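Long-range contact in adenosine monophosphate-protein transferase (Pyrococcus horikoshii, PDB 2D16), which is of unproven function but may act as an adenosine-specific kinase or as a transferase that attaches AMP to proteins: residues Met1-Pro12 and Gln117-Ile130. Numbering follows the deposited sequence.
Sequences MVRIEVIDIEKP and QVIVAETELGRAVI. With NA (sodium ion), chain E.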
loop_
_atom_site.group_PDB
_atom_site.type_symbol
_atom_site.label_atom_id
_atom_site.label_comp_id
_atom_site.label_asym_id
_atom_site.label_seq_id
_atom_site.Cartn_x
_atom_site.Cartn_y
_atom_site.Cartn_z
ATOM N N MET A 1 10.950 41.104 62.947
ATOM C CA MET A 1 12.273 41.091 62.259
ATOM C C MET A 1 12.147 40.712 60.790
ATOM O O MET A 1 11.371 39.827 60.431
ATOM C CB MET A 1 13.218 40.096 62.938
ATOM C CG MET A 1 14.543 39.910 62.202
ATOM S SD MET A 1 15.523 38.513 62.802
ATOM C CE MET A 1 15.167 37.284 61.546
ATOM N N VAL A 2 12.920 41.389 59.948
ATOM C CA VAL A 2 12.934 41.116 58.520
ATOM C C VAL A 2 14.326 41.397 57.968
ATOM O O VAL A 2 14.631 42.519 57.566
ATOM C CB VAL A 2 11.924 41.987 57.739
ATOM C CG1 VAL A 2 12.026 41.683 56.253
ATOM C CG2 VAL A 2 10.511 41.717 58.223
ATOM N N ARG A 3 15.175 40.377 57.972
ATOM C CA ARG A 3 16.526 40.519 57.449
ATOM C C ARG A 3 16.539 39.929 56.049
ATOM O O ARG A 3 16.138 38.781 55.843
ATOM C CB ARG A 3 17.535 39.798 58.351
ATOM C CG ARG A 3 17.838 40.547 59.648
ATOM C CD ARG A 3 18.581 39.680 60.662
ATOM N NE ARG A 3 19.947 39.348 60.260
ATOM C CZ ARG A 3 20.945 40.224 60.181
ATOM N NH1 ARG A 3 20.741 41.502 60.474
ATOM N NH2 ARG A 3 22.155 39.815 59.820
ATOM N N ILE A 4 16.988 40.725 55.086
ATOM C CA ILE A 4 17.031 40.287 53.700
ATOM C C ILE A 4 18.442 39.906 53.279
ATOM O O ILE A 4 19.403 40.604 53.603
ATOM C CB ILE A 4 16.505 41.400 52.766
ATOM C CG1 ILE A 4 15.047 41.715 53.117
ATOM C CG2 ILE A 4 16.631 40.968 51.312
ATOM C CD1 ILE A 4 14.442 42.861 52.318
ATOM N N GLU A 5 18.560 38.785 52.572
ATOM C CA GLU A 5 19.853 38.317 52.088
ATOM C C GLU A 5 19.736 37.845 50.642
ATOM O O GLU A 5 18.650 37.477 50.180
ATOM C CB GLU A 5 20.388 37.178 52.968
ATOM C CG GLU A 5 19.672 35.850 52.810
ATOM C CD GLU A 5 20.149 34.806 53.808
ATOM O OE1 GLU A 5 19.964 35.019 55.025
ATOM O OE2 GLU A 5 20.711 33.774 53.380
ATOM N N VAL A 6 20.862 37.867 49.935
ATOM C CA VAL A 6 20.914 37.450 48.543
ATOM C C VAL A 6 21.664 36.133 48.445
ATOM O O VAL A 6 22.772 35.999 48.961
ATOM C CB VAL A 6 21.628 38.509 47.680
ATOM C CG1 VAL A 6 21.671 38.067 46.224
ATOM C CG2 VAL A 6 20.911 39.840 47.815
ATOM N N ILE A 7 21.052 35.157 47.787
ATOM C CA ILE A 7 21.664 33.849 47.628
ATOM C C ILE A 7 21.987 33.598 46.163
ATOM O O ILE A 7 21.116 33.683 45.299
ATOM C CB ILE A 7 20.720 32.732 48.131
ATOM C CG1 ILE A 7 20.461 32.912 49.630
ATOM C CG2 ILE A 7 21.331 31.364 47.855
ATOM C CD1 ILE A 7 19.422 31.969 50.189
ATOM N N ASP A 8 23.253 33.311 45.884
ATOM C CA ASP A 8 23.675 33.029 44.523
ATOM C C ASP A 8 23.450 31.543 44.279
ATOM O O ASP A 8 23.941 30.704 45.039
ATOM C CB ASP A 8 25.162 33.357 44.340
ATOM C CG ASP A 8 25.434 34.849 44.315
ATOM O OD1 ASP A 8 24.984 35.522 43.364
ATOM O OD2 ASP A 8 26.100 35.348 45.244
ATOM N N ILE A 9 22.689 31.219 43.238
ATOM C CA ILE A 9 22.428 29.826 42.907
ATOM C C ILE A 9 23.715 29.214 42.365
ATOM O O ILE A 9 24.329 29.761 41.448
ATOM C CB ILE A 9 21.326 29.693 41.831
ATOM C CG1 ILE A 9 19.976 30.130 42.407
ATOM C CG2 ILE A 9 21.268 28.252 41.322
ATOM C CD1 ILE A 9 19.500 29.279 43.574
ATOM N N GLU A 10 24.123 28.093 42.950
ATOM C CA GLU A 10 25.330 27.399 42.513
ATOM C C GLU A 10 24.932 26.354 41.478
ATOM O O GLU A 10 24.179 25.427 41.779
ATOM C CB GLU A 10 26.017 26.703 43.693
ATOM C CG GLU A 10 27.404 26.159 43.348
ATOM C CD GLU A 10 27.984 25.264 44.427
ATOM O OE1 GLU A 10 27.761 25.539 45.626
ATOM O OE2 GLU A 10 28.678 24.286 44.073
ATOM N N LYS A 11 25.432 26.508 40.258
ATOM C CA LYS A 11 25.118 25.570 39.192
ATOM C C LYS A 11 26.155 25.653 38.085
ATOM O O LYS A 11 26.710 26.717 37.822
ATOM C CB LYS A 11 23.730 25.868 38.613
ATOM C CG LYS A 11 23.573 27.283 38.066
ATOM C CD LYS A 11 22.194 27.488 37.459
ATOM C CE LYS A 11 21.937 28.951 37.110
ATOM N NZ LYS A 11 22.918 29.499 36.131
ATOM N N PRO A 12 26.443 24.523 37.430
ATOM C CA PRO A 12 27.430 24.551 36.352
ATOM C C PRO A 12 26.874 25.235 35.102
ATOM O O PRO A 12 25.658 25.377 34.942
ATOM C CB PRO A 12 27.745 23.072 36.135
ATOM C CG PRO A 12 27.210 22.317 37.297
ATOM C CD PRO A 12 26.027 23.142 37.733
ATOM N N GLN A 117 20.024 34.564 41.154
ATOM C CA GLN A 117 20.022 34.810 42.594
ATOM C C GLN A 117 18.611 34.718 43.158
ATOM O O GLN A 117 17.636 35.034 42.478
ATOM C CB GLN A 117 20.559 36.202 42.931
ATOM C CG GLN A 117 21.952 36.504 42.435
ATOM C CD GLN A 117 22.387 37.903 42.827
ATOM O OE1 GLN A 117 21.606 38.851 42.726
ATOM N NE2 GLN A 117 23.633 38.041 43.271
ATOM N N VAL A 118 18.514 34.283 44.407
ATOM C CA VAL A 118 17.229 34.190 45.089
ATOM C C VAL A 118 17.318 35.153 46.268
ATOM O O VAL A 118 18.236 35.058 47.091
ATOM C CB VAL A 118 16.950 32.738 45.599
ATOM C CG1 VAL A 118 15.647 32.702 46.415
ATOM C CG2 VAL A 118 16.836 31.783 44.409
ATOM N N ILE A 119 16.392 36.105 46.340
ATOM C CA ILE A 119 16.391 37.061 47.435
ATOM C C ILE A 119 15.482 36.501 48.520
ATOM O O ILE A 119 14.303 36.237 48.284
ATOM C CB ILE A 119 15.880 38.442 46.982
ATOM C CG1 ILE A 119 16.724 38.941 45.804
ATOM C CG2 ILE A 119 15.961 39.431 48.145
ATOM C CD1 ILE A 119 16.337 40.319 45.300
ATOM N N VAL A 120 16.049 36.319 49.706
ATOM C CA VAL A 120 15.321 35.743 50.826
ATOM C C VAL A 120 15.201 36.677 52.021
ATOM O O VAL A 120 16.154 37.361 52.388
ATOM C CB VAL A 120 16.012 34.435 51.289
ATOM C CG1 VAL A 120 15.309 33.870 52.523
ATOM C CG2 VAL A 120 16.009 33.419 50.155
ATOM N N ALA A 121 14.013 36.701 52.619
ATOM C CA ALA A 121 13.761 37.515 53.800
ATOM C C ALA A 121 13.562 36.548 54.962
ATOM O O ALA A 121 12.882 35.536 54.809
ATOM C CB ALA A 121 12.509 38.357 53.606
ATOM N N GLU A 122 14.165 36.837 56.109
ATOM C CA GLU A 122 13.994 35.967 57.262
ATOM C C GLU A 122 13.358 36.709 58.429
ATOM O O GLU A 122 13.753 37.829 58.763
ATOM C CB GLU A 122 15.330 35.346 57.707
ATOM C CG GLU A 122 15.179 34.455 58.943
ATOM C CD GLU A 122 16.309 33.452 59.134
ATOM O OE1 GLU A 122 17.293 33.480 58.364
ATOM O OE2 GLU A 122 16.205 32.628 60.070
ATOM N N THR A 123 12.350 36.079 59.023
ATOM C CA THR A 123 11.646 36.643 60.166
ATOM C C THR A 123 11.945 35.739 61.354
ATOM O O THR A 123 12.742 34.806 61.240
ATOM C CB THR A 123 10.124 36.652 59.947
ATOM O OG1 THR A 123 9.631 35.306 59.975
ATOM C CG2 THR A 123 9.783 37.283 58.594
ATOM N N GLU A 124 11.299 36.004 62.484
ATOM C CA GLU A 124 11.516 35.189 63.675
ATOM C C GLU A 124 10.956 33.780 63.493
ATOM O O GLU A 124 11.332 32.858 64.218
ATOM C CB GLU A 124 10.878 35.849 64.902
ATOM C CG GLU A 124 11.479 37.200 65.257
ATOM C CD GLU A 124 10.722 38.369 64.650
ATOM O OE1 GLU A 124 10.236 38.242 63.503
ATOM O OE2 GLU A 124 10.627 39.421 65.317
ATOM N N LEU A 125 10.060 33.614 62.523
ATOM C CA LEU A 125 9.460 32.309 62.257
ATOM C C LEU A 125 10.268 31.493 61.261
ATOM O O LEU A 125 10.655 30.361 61.542
ATOM C CB LEU A 125 8.031 32.463 61.721
ATOM C CG LEU A 125 7.405 31.179 61.155
ATOM C CD1 LEU A 125 7.260 30.136 62.262
ATOM C CD2 LEU A 125 6.050 31.489 60.535
ATOM N N GLY A 126 10.512 32.067 60.086
ATOM C CA GLY A 126 11.254 31.345 59.074
ATOM C C GLY A 126 11.733 32.214 57.931
ATOM O O GLY A 126 11.965 33.413 58.098
ATOM N N ARG A 127 11.869 31.605 56.760
ATOM C CA ARG A 127 12.353 32.319 55.587
ATOM C C ARG A 127 11.346 32.360 54.443
ATOM O O ARG A 127 10.473 31.497 54.323
ATOM C CB ARG A 127 13.678 31.690 55.131
ATOM C CG ARG A 127 14.816 31.937 56.130
ATOM C CD ARG A 127 15.956 30.931 55.998
ATOM N NE ARG A 127 16.780 31.115 54.804
ATOM C CZ ARG A 127 17.731 32.035 54.672
ATOM N NH1 ARG A 127 17.994 32.878 55.661
ATOM N NH2 ARG A 127 18.441 32.095 53.550
ATOM N N ALA A 128 11.478 33.383 53.605
ATOM C CA ALA A 128 10.577 33.567 52.478
ATOM C C ALA A 128 11.324 34.078 51.256
ATOM O O ALA A 128 12.196 34.934 51.367
ATOM C CB ALA A 128 9.485 34.558 52.857
ATOM N N VAL A 129 10.989 33.542 50.088
ATOM C CA VAL A 129 11.617 34.002 48.855
ATOM C C VAL A 129 10.821 35.233 48.440
ATOM O O VAL A 129 9.622 35.133 48.177
ATOM C CB VAL A 129 11.512 32.941 47.738
ATOM C CG1 VAL A 129 11.952 33.541 46.406
ATOM C CG2 VAL A 129 12.367 31.724 48.084
ATOM N N ILE A 130 11.468 36.394 48.393
ATOM C CA ILE A 130 10.748 37.604 48.003
ATOM C C ILE A 130 11.021 38.006 46.564
ATOM O O ILE A 130 10.446 38.963 46.055
ATOM C CB ILE A 130 11.051 38.795 48.958
ATOM C CG1 ILE A 130 12.529 39.191 48.889
ATOM C CG2 ILE A 130 10.657 38.413 50.380
ATOM C CD1 ILE A 130 12.857 40.443 49.696
HETATM NA NA NA E . 8.023 38.806 46.068
HETATM O O HOH W 1 8.412 36.432 45.904
#
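Strand 3-8 pairs antiparallel with strand 116-122, with bridges from Arg3-Glu122 to Asp8-Gln117, and so forms one border of a three-stranded antiparallel sheet whose centre is strand 116-122 and whose other border, reached through the turn at Thr123-Gly126, is strand 127-134. The axes of segments 3-8 and 117-122 lie 157° apart in direction and come within 4.6 Å. Three hydrogen-bonded pairs, Arg3-Glu122, Glu5-Val120 and Ile7-Val118, carry two N-H...O bonds each; Glu5 N to Val120 O, 2.8 Å, is representative.

One face of the sheet holds a salt-bridge network that ties both outer strands together across the middle one. The end of the Arg127 guanidinium takes the Glu5 carboxylate with two nitrogens, NH2 to OE2 at 2.8 Å and NH1 to OE1 at 3.0 Å. Both oxygens lie near the guanidinium plane, yet they are met from above the carboxylate, the two planes standing 72° apart. Glu5 reaches this spot because CG sits between its backbone N and carbonyl carbon (chi1 72°). NH1 also serves Glu122 OE1, Val120 CG1 packs over one guanidinium face, and NE donates to Ile77 O, at the end of helix 64-77. A leucine in place of Arg127 would probably leave the carboxylates of Glu5 and Glu122, 4.5 Å apart at their OE1 atoms, without their shared counter-charge.

The opposite face is mainly apolar at its middle: Ile4 CG2 meets Ile119 CG2 at 3.6 Å, and Ile4 CD1 reaches across to Ile130 CD1, whose residue binds a sodium ion through its carbonyl O. Towards Gln117, Val6 CG1 lies against the amide, 3.5 Å from Gln117 CD, and Gln117 NE2 donates in its own amide plane to the syn side of Asp8 OD1, at 2.9 Å, though tilted out of the carboxylate plane.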